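Local atomic coordinates of alpha-1,4-endofucoidanase (Mariniflexile fucanivorans, PDB entry 6DLH), a protein that cleaves alpha-1,4-fucosidic linkages inside fucoidan chains as a retaining endo-hydrolase of glycoside hydrolase family 107. Residues Ala228-Asp238 with Asp247-Ala255; Tyr309-Gln320 with Trp367-Ile378. All coordinates share one frame; numbering follows the deposited sequence.

Contact 1: residues Ala228-Asp238 with Asp247-Ala255; sequences ADNVMEDECGD and DQRIYQAFA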
loop_
_atom_site.group_PDB
_atom_site.type_symbol
_atom_site.label_atom_id
_atom_site.label_comp_id
_atom_site.label_asym_id
_atom_site.label_seq_id
_atom_site.Cartn_x
_atom_site.Cartn_y
_atom_site.Cartn_z
ATOM N N ALA A 228 -17.568 9.343 6.685
ATOM C CA ALA A 228 -18.679 8.534 7.160
ATOM C C ALA A 228 -19.959 9.364 7.293
ATOM O O ALA A 228 -21.018 8.917 6.873
ATOM C CB ALA A 228 -18.300 7.854 8.455
ATOM N N ASP A 229 -19.869 10.572 7.858
ATOM C CA ASP A 229 -21.060 11.396 7.991
ATOM C C ASP A 229 -21.479 11.952 6.630
ATOM O O ASP A 229 -22.664 12.185 6.406
ATOM C CB ASP A 229 -20.940 12.469 9.079
ATOM C CG ASP A 229 -19.828 13.478 8.854
ATOM O OD1 ASP A 229 -19.056 13.308 7.891
ATOM O OD2 ASP A 229 -19.740 14.432 9.653
ATOM N N ASN A 230 -20.507 12.159 5.729
ATOM C CA ASN A 230 -20.792 12.678 4.399
ATOM C C ASN A 230 -21.790 11.772 3.674
ATOM O O ASN A 230 -22.705 12.266 3.017
ATOM C CB ASN A 230 -19.535 12.830 3.536
ATOM C CG ASN A 230 -18.490 13.764 4.111
ATOM O OD1 ASN A 230 -17.855 13.462 5.119
ATOM N ND2 ASN A 230 -18.274 14.889 3.450
ATOM N N VAL A 231 -21.602 10.449 3.784
ATOM C CA VAL A 231 -22.350 9.510 2.960
ATOM C C VAL A 231 -23.409 8.774 3.780
ATOM O O VAL A 231 -24.518 8.558 3.295
ATOM C CB VAL A 231 -21.444 8.540 2.170
ATOM C CG1 VAL A 231 -20.581 7.671 3.076
ATOM C CG2 VAL A 231 -22.248 7.677 1.208
ATOM N N MET A 232 -23.074 8.390 5.014
ATOM C CA MET A 232 -24.001 7.618 5.827
ATOM C C MET A 232 -25.078 8.505 6.447
ATOM O O MET A 232 -26.214 8.061 6.607
ATOM C CB MET A 232 -23.275 6.831 6.917
ATOM C CG MET A 232 -22.612 5.614 6.352
ATOM S SD MET A 232 -21.088 5.162 7.168
ATOM C CE MET A 232 -21.674 4.114 8.489
ATOM N N GLU A 233 -24.719 9.751 6.786
ATOM C CA GLU A 233 -25.680 10.673 7.371
ATOM C C GLU A 233 -26.328 11.513 6.274
ATOM O O GLU A 233 -27.509 11.346 5.989
ATOM C CB GLU A 233 -25.036 11.523 8.468
ATOM C CG GLU A 233 -25.929 12.638 8.980
ATOM C CD GLU A 233 -25.315 13.478 10.086
ATOM O OE1 GLU A 233 -24.086 13.420 10.264
ATOM O OE2 GLU A 233 -26.068 14.186 10.766
ATOM N N ASP A 234 -25.534 12.396 5.657
ATOM C CA ASP A 234 -26.030 13.424 4.755
ATOM C C ASP A 234 -26.712 12.823 3.523
ATOM O O ASP A 234 -27.619 13.440 2.967
ATOM C CB ASP A 234 -24.919 14.390 4.335
ATOM C CG ASP A 234 -24.495 15.375 5.413
ATOM O OD1 ASP A 234 -24.924 15.211 6.576
ATOM O OD2 ASP A 234 -23.734 16.296 5.076
ATOM N N GLU A 235 -26.269 11.636 3.089
ATOM C CA GLU A 235 -26.763 11.062 1.847
ATOM C C GLU A 235 -27.793 9.965 2.118
ATOM O O GLU A 235 -28.843 9.948 1.482
ATOM C CB GLU A 235 -25.612 10.567 0.965
ATOM N N CYS A 236 -27.495 9.072 3.068
ATOM C CA CYS A 236 -28.205 7.807 3.186
ATOM C C CYS A 236 -28.991 7.720 4.496
ATOM O O CYS A 236 -29.455 6.643 4.875
ATOM C CB CYS A 236 -27.240 6.637 3.022
ATOM S SG CYS A 236 -26.291 6.724 1.478
ATOM N N GLY A 237 -29.107 8.856 5.198
ATOM C CA GLY A 237 -30.184 9.083 6.151
ATOM C C GLY A 237 -29.959 8.488 7.541
ATOM O O GLY A 237 -30.889 8.447 8.346
ATOM N N ASP A 238 -28.730 8.054 7.839
ATOM C CA ASP A 238 -28.420 7.595 9.186
ATOM C C ASP A 238 -28.236 8.803 10.101
ATOM O O ASP A 238 -27.948 9.897 9.627
ATOM C CB ASP A 238 -27.216 6.650 9.201
ATOM C CG ASP A 238 -27.581 5.193 8.976
ATOM O OD1 ASP A 238 -28.536 4.937 8.200
ATOM O OD2 ASP A 238 -26.924 4.323 9.590
ATOM N N ASP A 247 -31.320 3.958 13.735
ATOM C CA ASP A 247 -30.832 5.173 13.099
ATOM C C ASP A 247 -29.446 4.952 12.492
ATOM O O ASP A 247 -29.020 5.729 11.638
ATOM C CB ASP A 247 -30.872 6.367 14.056
ATOM C CG ASP A 247 -32.276 6.737 14.502
ATOM O OD1 ASP A 247 -33.219 6.541 13.708
ATOM O OD2 ASP A 247 -32.416 7.216 15.639
ATOM N N GLN A 248 -28.760 3.884 12.927
ATOM C CA GLN A 248 -27.365 3.659 12.575
ATOM C C GLN A 248 -27.190 2.268 11.964
ATOM O O GLN A 248 -26.437 1.451 12.492
ATOM C CB GLN A 248 -26.485 3.792 13.820
ATOM C CG GLN A 248 -26.715 5.071 14.613
ATOM C CD GLN A 248 -25.835 5.151 15.836
ATOM O OE1 GLN A 248 -25.136 4.205 16.192
ATOM N NE2 GLN A 248 -25.865 6.298 16.494
ATOM N N ARG A 249 -27.881 2.008 10.846
ATOM C CA ARG A 249 -27.913 0.664 10.286
ATOM C C ARG A 249 -26.678 0.436 9.420
ATOM O O ARG A 249 -26.085 -0.641 9.464
ATOM C CB ARG A 249 -29.211 0.396 9.515
ATOM C CG ARG A 249 -30.422 0.111 10.395
ATOM C CD ARG A 249 -30.305 -1.179 11.185
ATOM N NE ARG A 249 -31.477 -1.445 12.010
ATOM C CZ ARG A 249 -31.545 -2.382 12.952
ATOM N NH1 ARG A 249 -32.655 -2.539 13.654
ATOM N NH2 ARG A 249 -30.505 -3.161 13.193
ATOM N N ILE A 250 -26.312 1.463 8.640
ATOM C CA ILE A 250 -25.104 1.438 7.831
ATOM C C ILE A 250 -23.885 1.320 8.745
ATOM O O ILE A 250 -22.987 0.529 8.471
ATOM C CB ILE A 250 -25.029 2.662 6.899
ATOM C CG1 ILE A 250 -26.349 2.882 6.153
ATOM C CG2 ILE A 250 -23.846 2.531 5.950
ATOM C CD1 ILE A 250 -26.361 4.078 5.225
ATOM N N TYR A 251 -23.876 2.091 9.843
ATOM C CA TYR A 251 -22.804 2.014 10.823
ATOM C C TYR A 251 -22.655 0.574 11.302
ATOM O O TYR A 251 -21.536 0.084 11.452
ATOM C CB TYR A 251 -23.012 3.024 11.956
ATOM C CG TYR A 251 -22.844 4.461 11.528
ATOM C CD1 TYR A 251 -21.586 5.051 11.448
ATOM C CD2 TYR A 251 -23.940 5.229 11.177
ATOM C CE1 TYR A 251 -21.431 6.368 11.040
ATOM C CE2 TYR A 251 -23.801 6.545 10.763
ATOM C CZ TYR A 251 -22.544 7.118 10.700
ATOM O OH TYR A 251 -22.419 8.413 10.282
ATOM N N GLN A 252 -23.802 -0.090 11.498
ATOM C CA GLN A 252 -23.870 -1.467 11.962
ATOM C C GLN A 252 -23.332 -2.414 10.892
ATOM O O GLN A 252 -22.556 -3.318 11.195
ATOM C CB GLN A 252 -25.313 -1.846 12.301
ATOM C CG GLN A 252 -25.426 -3.180 13.028
ATOM C CD GLN A 252 -26.838 -3.497 13.456
ATOM O OE1 GLN A 252 -27.803 -3.105 12.799
ATOM N NE2 GLN A 252 -26.961 -4.218 14.562
ATOM N N ALA A 253 -23.755 -2.192 9.643
ATOM C CA ALA A 253 -23.385 -3.067 8.544
ATOM C C ALA A 253 -21.862 -3.155 8.455
ATOM O O ALA A 253 -21.304 -4.247 8.355
ATOM C CB ALA A 253 -24.004 -2.579 7.254
ATOM N N PHE A 254 -21.212 -1.988 8.547
ATOM C CA PHE A 254 -19.771 -1.869 8.398
ATOM C C PHE A 254 -19.066 -2.527 9.581
ATOM O O PHE A 254 -18.155 -3.332 9.384
ATOM C CB PHE A 254 -19.392 -0.404 8.178
ATOM C CG PHE A 254 -19.535 0.079 6.759
ATOM C CD1 PHE A 254 -20.746 -0.018 6.086
ATOM C CD2 PHE A 254 -18.461 0.657 6.097
ATOM C CE1 PHE A 254 -20.875 0.439 4.780
ATOM C CE2 PHE A 254 -18.588 1.106 4.789
ATOM C CZ PHE A 254 -19.794 0.996 4.131
ATOM N N ALA A 255 -19.510 -2.209 10.804
ATOM C CA ALA A 255 -18.863 -2.746 11.991
ATOM C C ALA A 255 -18.969 -4.271 12.029
ATOM O O ALA A 255 -17.979 -4.949 12.290
ATOM C CB ALA A 255 -19.426 -2.112 13.235
HETATM O O HOH W 1 -30.009 3.404 9.833
#
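Met232 lies over one face of the Tyr251 ring, and the two side chains make a Met-aromatic contact with SD 4.3 Å from the Tyr251 ring centroid. Met232 CG stands beside the backbone N (chi1 -77°), and further bends in the chain carry the sulfur over the ring. SD also sits above the face of Phe254, 5.1 Å from that ring's centroid; a flexible, polarisable thioether can serve both rings at once. Much of the remaining apolar packing runs along Ile250. Its CG2 presses tightly on Met232 CG at 3.3 Å, while the other branch ends with CD1 against Cys236 CB at 3.5 Å, so the two branches of the beta-branched residue reach different partners.

These residues belong to the stretch joining the neighbouring parallel strands 222-226 and 266-269, a beta-alpha-beta crossover of the catalytic domain. Phe269 of the second strand meets the Tyr251 ring edge-to-face, and Tyr251 OH is hydrogen-bonded to Asn271 OD1. Replacing Tyr251 by an alanine is likely to leave Met232 without the ring beneath it and Asn271 without its phenol partner.

The polar contacts gather on Asp238, whose carboxylate faces the first turn of helix 249-259, where backbone N-H groups lack acceptors within the helix. Ile250 N donates to Asp238 OD2 on its syn side (3.1 Å, N-H...O angle 137°), about 25° out of the carboxylate plane. Water 1 donates to Asp238 OD1 at 2.7 Å and accepts from Arg249 N at the same distance. OD1 is also salt-bridged to Arg198, and the arginine together with the helix N-terminus would probably favour the ionised acid. The chain beside it is close as well: Asp238 CA makes a CA-H...O contact of 3.1 Å with Asp247 O.

Contact 2: residues Tyr309-Gln320 with Trp367-Ile378; sequences YTYNHDLVVFMQ and WTSTGIVNGGGI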
loop_
_atom_site.group_PDB
_atom_site.type_symbol
_atom_site.label_atom_id
_atom_site.label_comp_id
_atom_site.label_asym_id
_atom_site.label_seq_id
_atom_site.Cartn_x
_atom_site.Cartn_y
_atom_site.Cartn_z
ATOM N N TYR A 309 -3.496 25.764 16.360
ATOM C CA TYR A 309 -2.524 25.227 17.305
ATOM C C TYR A 309 -3.205 24.975 18.657
ATOM O O TYR A 309 -3.057 23.905 19.244
ATOM C CB TYR A 309 -1.286 26.130 17.439
ATOM C CG TYR A 309 -0.198 25.482 18.259
ATOM C CD1 TYR A 309 -0.322 25.357 19.638
ATOM C CD2 TYR A 309 0.917 24.919 17.655
ATOM C CE1 TYR A 309 0.637 24.705 20.397
ATOM C CE2 TYR A 309 1.894 24.278 18.402
ATOM C CZ TYR A 309 1.751 24.174 19.776
ATOM O OH TYR A 309 2.692 23.525 20.522
ATOM N N THR A 310 -3.958 25.967 19.140
ATOM C CA THR A 310 -4.654 25.881 20.412
ATOM C C THR A 310 -5.701 24.774 20.367
ATOM O O THR A 310 -5.768 23.957 21.285
ATOM C CB THR A 310 -5.365 27.201 20.730
ATOM O OG1 THR A 310 -4.358 28.189 20.927
ATOM C CG2 THR A 310 -6.272 27.121 21.939
ATOM N N TYR A 311 -6.533 24.776 19.313
ATOM C CA TYR A 311 -7.635 23.830 19.217
ATOM C C TYR A 311 -7.106 22.398 19.228
ATOM O O TYR A 311 -7.653 21.533 19.910
ATOM C CB TYR A 311 -8.473 24.053 17.951
ATOM C CG TYR A 311 -9.100 25.416 17.773
ATOM C CD1 TYR A 311 -9.385 26.232 18.855
ATOM C CD2 TYR A 311 -9.437 25.877 16.507
ATOM C CE1 TYR A 311 -9.952 27.484 18.683
ATOM C CE2 TYR A 311 -10.014 27.121 16.316
ATOM C CZ TYR A 311 -10.280 27.924 17.412
ATOM O OH TYR A 311 -10.835 29.157 17.237
ATOM N N ASN A 312 -6.049 22.155 18.451
ATOM C CA ASN A 312 -5.531 20.807 18.280
ATOM C C ASN A 312 -4.733 20.365 19.505
ATOM O O ASN A 312 -4.774 19.184 19.856
ATOM C CB ASN A 312 -4.781 20.645 16.956
ATOM C CG ASN A 312 -5.750 20.595 15.793
ATOM O OD1 ASN A 312 -6.734 19.855 15.842
ATOM N ND2 ASN A 312 -5.504 21.398 14.768
ATOM N N HIS A 313 -4.009 21.302 20.137
ATOM C CA HIS A 313 -3.238 20.967 21.324
ATOM C C HIS A 313 -4.171 20.717 22.508
ATOM O O HIS A 313 -3.896 19.846 23.329
ATOM C CB HIS A 313 -2.142 21.999 21.650
ATOM C CG HIS A 313 -1.261 21.497 22.747
ATOM N ND1 HIS A 313 -1.427 21.874 24.069
ATOM C CD2 HIS A 313 -0.270 20.575 22.737
ATOM C CE1 HIS A 313 -0.547 21.243 24.820
ATOM N NE2 HIS A 313 0.164 20.430 24.024
ATOM N N ASP A 314 -5.280 21.469 22.581
ATOM C CA ASP A 314 -6.309 21.231 23.590
ATOM C C ASP A 314 -6.949 19.858 23.407
ATOM O O ASP A 314 -7.417 19.269 24.377
ATOM C CB ASP A 314 -7.381 22.330 23.615
ATOM C CG ASP A 314 -6.860 23.636 24.193
ATOM O OD1 ASP A 314 -5.766 23.605 24.800
ATOM O OD2 ASP A 314 -7.540 24.673 24.016
ATOM N N LEU A 315 -6.991 19.364 22.162
ATOM C CA LEU A 315 -7.520 18.032 21.907
ATOM C C LEU A 315 -6.609 16.998 22.569
ATOM O O LEU A 315 -7.075 16.039 23.178
ATOM C CB LEU A 315 -7.634 17.804 20.393
ATOM C CG LEU A 315 -8.254 16.476 19.940
ATOM C CD1 LEU A 315 -8.825 16.609 18.533
ATOM C CD2 LEU A 315 -7.229 15.349 19.970
ATOM N N VAL A 316 -5.300 17.205 22.439
ATOM C CA VAL A 316 -4.325 16.282 22.985
ATOM C C VAL A 316 -4.353 16.353 24.515
ATOM O O VAL A 316 -4.301 15.320 25.181
ATOM C CB VAL A 316 -2.949 16.564 22.348
ATOM C CG1 VAL A 316 -1.828 16.801 23.332
ATOM C CG2 VAL A 316 -2.575 15.549 21.284
ATOM N N VAL A 317 -4.507 17.569 25.067
ATOM C CA VAL A 317 -4.611 17.742 26.508
ATOM C C VAL A 317 -5.884 17.058 27.004
ATOM O O VAL A 317 -5.858 16.411 28.048
ATOM C CB VAL A 317 -4.525 19.228 26.924
ATOM C CG1 VAL A 317 -4.858 19.431 28.396
ATOM C CG2 VAL A 317 -3.154 19.798 26.618
ATOM N N PHE A 318 -6.974 17.166 26.231
ATOM C CA PHE A 318 -8.230 16.494 26.551
ATOM C C PHE A 318 -8.020 14.990 26.745
ATOM O O PHE A 318 -8.658 14.376 27.601
ATOM C CB PHE A 318 -9.285 16.735 25.466
ATOM C CG PHE A 318 -10.666 16.220 25.798
ATOM C CD1 PHE A 318 -11.580 17.014 26.479
ATOM C CD2 PHE A 318 -11.058 14.940 25.437
ATOM C CE1 PHE A 318 -12.849 16.544 26.792
ATOM C CE2 PHE A 318 -12.324 14.465 25.755
ATOM C CZ PHE A 318 -13.219 15.266 26.428
ATOM N N MET A 319 -7.155 14.397 25.910
ATOM C CA MET A 319 -6.875 12.971 25.958
ATOM C C MET A 319 -6.148 12.644 27.260
ATOM O O MET A 319 -6.437 11.638 27.899
ATOM C CB MET A 319 -6.027 12.534 24.756
ATOM C CG MET A 319 -6.815 12.470 23.458
ATOM S SD MET A 319 -5.793 12.224 21.979
ATOM C CE MET A 319 -5.085 10.613 22.301
ATOM N N GLN A 320 -5.238 13.531 27.667
ATOM C CA GLN A 320 -4.519 13.376 28.921
ATOM C C GLN A 320 -5.465 13.506 30.118
ATOM O O GLN A 320 -5.448 12.658 31.010
ATOM C CB GLN A 320 -3.380 14.389 28.978
ATOM C CG GLN A 320 -2.621 14.399 30.297
ATOM C CD GLN A 320 -1.559 15.466 30.235
ATOM O OE1 GLN A 320 -0.369 15.165 30.106
ATOM N NE2 GLN A 320 -1.989 16.721 30.277
ATOM N N TRP A 367 3.530 16.944 22.238
ATOM C CA TRP A 367 2.175 16.603 21.811
ATOM C C TRP A 367 1.966 15.100 21.978
ATOM O O TRP A 367 0.968 14.667 22.563
ATOM C CB TRP A 367 1.893 17.015 20.354
ATOM C CG TRP A 367 1.611 18.466 20.087
ATOM C CD1 TRP A 367 2.322 19.548 20.522
ATOM C CD2 TRP A 367 0.562 18.996 19.249
ATOM N NE1 TRP A 367 1.779 20.710 20.039
ATOM C CE2 TRP A 367 0.705 20.401 19.241
ATOM C CE3 TRP A 367 -0.486 18.425 18.517
ATOM C CZ2 TRP A 367 -0.160 21.235 18.529
ATOM C CZ3 TRP A 367 -1.339 19.246 17.812
ATOM C CH2 TRP A 367 -1.176 20.636 17.822
ATOM N N THR A 368 2.927 14.315 21.464
ATOM C CA THR A 368 2.811 12.867 21.487
ATOM C C THR A 368 2.705 12.383 22.931
ATOM O O THR A 368 1.788 11.634 23.273
ATOM C CB THR A 368 3.937 12.197 20.685
ATOM O OG1 THR A 368 3.872 12.663 19.337
ATOM C CG2 THR A 368 3.837 10.689 20.673
ATOM N N SER A 369 3.640 12.836 23.781
ATOM C CA SER A 369 3.718 12.334 25.143
ATOM C C SER A 369 2.535 12.835 25.971
ATOM O O SER A 369 2.011 12.092 26.802
ATOM C CB SER A 369 5.042 12.665 25.787
ATOM O OG SER A 369 5.320 14.052 25.691
ATOM N N THR A 370 2.116 14.088 25.735
ATOM C CA THR A 370 0.941 14.612 26.410
ATOM C C THR A 370 -0.260 13.747 26.045
ATOM O O THR A 370 -1.064 13.400 26.900
ATOM C CB THR A 370 0.695 16.096 26.087
ATOM O OG1 THR A 370 1.719 16.887 26.694
ATOM C CG2 THR A 370 -0.647 16.591 26.585
ATOM N N GLY A 371 -0.362 13.391 24.765
ATOM C CA GLY A 371 -1.531 12.687 24.260
ATOM C C GLY A 371 -1.634 11.230 24.722
ATOM O O GLY A 371 -2.743 10.744 24.927
ATOM N N ILE A 372 -0.496 10.524 24.857
ATOM C CA ILE A 372 -0.539 9.070 24.981
ATOM C C ILE A 372 -0.023 8.569 26.335
ATOM O O ILE A 372 -0.453 7.512 26.792
ATOM C CB ILE A 372 0.120 8.333 23.787
ATOM C CG1 ILE A 372 1.652 8.396 23.804
ATOM C CG2 ILE A 372 -0.447 8.796 22.455
ATOM C CD1 ILE A 372 2.323 7.530 22.735
ATOM N N VAL A 373 0.904 9.286 26.984
ATOM C CA VAL A 373 1.445 8.753 28.233
ATOM C C VAL A 373 0.357 8.807 29.308
ATOM O O VAL A 373 0.005 9.884 29.788
ATOM C CB VAL A 373 2.741 9.454 28.675
ATOM C CG1 VAL A 373 3.259 8.900 29.995
ATOM C CG2 VAL A 373 3.816 9.357 27.606
ATOM N N ASN A 374 -0.186 7.627 29.650
ATOM C CA ASN A 374 -1.358 7.501 30.502
ATOM C C ASN A 374 -2.529 8.230 29.844
ATOM O O ASN A 374 -3.399 8.775 30.525
ATOM C CB ASN A 374 -1.092 8.028 31.919
ATOM C CG ASN A 374 0.105 7.379 32.585
ATOM O OD1 ASN A 374 0.158 6.162 32.715
ATOM N ND2 ASN A 374 1.070 8.176 33.010
ATOM N N GLY A 375 -2.535 8.248 28.507
ATOM C CA GLY A 375 -3.565 8.943 27.757
ATOM C C GLY A 375 -4.263 8.022 26.764
ATOM O O GLY A 375 -4.589 6.879 27.084
ATOM N N GLY A 376 -4.508 8.554 25.560
ATOM C CA GLY A 376 -5.130 7.786 24.497
ATOM C C GLY A 376 -4.101 7.338 23.463
ATOM O O GLY A 376 -2.962 7.025 23.805
ATOM N N GLY A 377 -4.523 7.324 22.197
ATOM C CA GLY A 377 -3.680 6.854 21.110
ATOM C C GLY A 377 -3.604 7.880 19.990
ATOM O O GLY A 377 -4.501 8.713 19.854
ATOM N N ILE A 378 -2.513 7.818 19.219
ATOM C CA ILE A 378 -2.289 8.742 18.119
ATOM C C ILE A 378 -1.776 7.971 16.906
ATOM O O ILE A 378 -0.742 7.304 16.980
ATOM C CB ILE A 378 -1.317 9.873 18.513
ATOM C CG1 ILE A 378 -1.852 10.709 19.683
ATOM C CG2 ILE A 378 -1.023 10.741 17.291
ATOM C CD1 ILE A 378 -0.864 11.725 20.218
HETATM O O HOH W 2 1.538 17.513 29.622
HETATM O O HOH W 3 -3.393 10.903 31.787
HETATM O O HOH W 4 0.661 12.693 29.604
#
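Trp367 reaches across to three residues of helix 309-320, and Tyr309 receives both its edge and its N-H. The indole NE1 donates to Tyr309 OH at 3.0 Å in an almost straight bond (176°) lying in the indole plane, while CZ2 comes over the face of the phenol ring, 3.7 Å from Tyr309 CE2. The Tyr309 ring and the six-membered ring of Trp367 stand at 82°, a T-shaped pair. Tyr309 manages this with CG trans to its own backbone N (chi1 -172°), which swings the ring across to the tryptophan. His313, one turn on, takes the same first torsion and brings an imidazole edge to the indole face, its CD2 3.4 Å from Trp367 NE1; its NE2 is held by Glu366. Asn312 adds its CB against Trp367 CH2.

Farther along, Thr370 turns its methyl to Val316, CG2 to CG1 at 3.5 Å, leaving OG1 beside its backbone N, hydrogen-bonded to Glu366 OE1 and accepting a bond from water 2. That water also bridges to Gln320 OE1, at the tip of a chain extended beyond CG. Met319 bends at its last torsion so that CE lies 3.6 Å from Gly376 CA, where a beta carbon would collide with it. Gly371 likewise has Ile378 CD1 where a side chain would have to go, and its smallness lets the helix axes approach to 7.5 Å. Asn374, with positive phi, suits the type II turn Ile372-Gly375 that leads out of the helix.

Ile378 and Gly377 begin strand 377-379, which pairs with strands 46-49 and 341-342; two neighbouring outer helices packed on the outside of the parallel strands are characteristic of a (beta/alpha)-barrel-like catalytic domain, as in the related GH29 fucosidases.

In the fold
Both contacts are largely buried and belong to the catalytic domain, in the helical layer around its parallel sheet, yet they share no helix: their centres lie 28 Å apart and their nearest atoms about 14 Å. Contact 1 is local, formed by two helices within one crossover between strands 222-226 and 266-269. Contact 2 joins segments 47 residues apart and reaches strand 377-379, beside the first strand, 46-49. The chemistry follows: contact 1 pairs a methionine-aromatic core with a carboxylate facing a helix start, whereas contact 2 combines an aromatic cluster with glycine-permitted close packing and a water bridge at its more exposed edge.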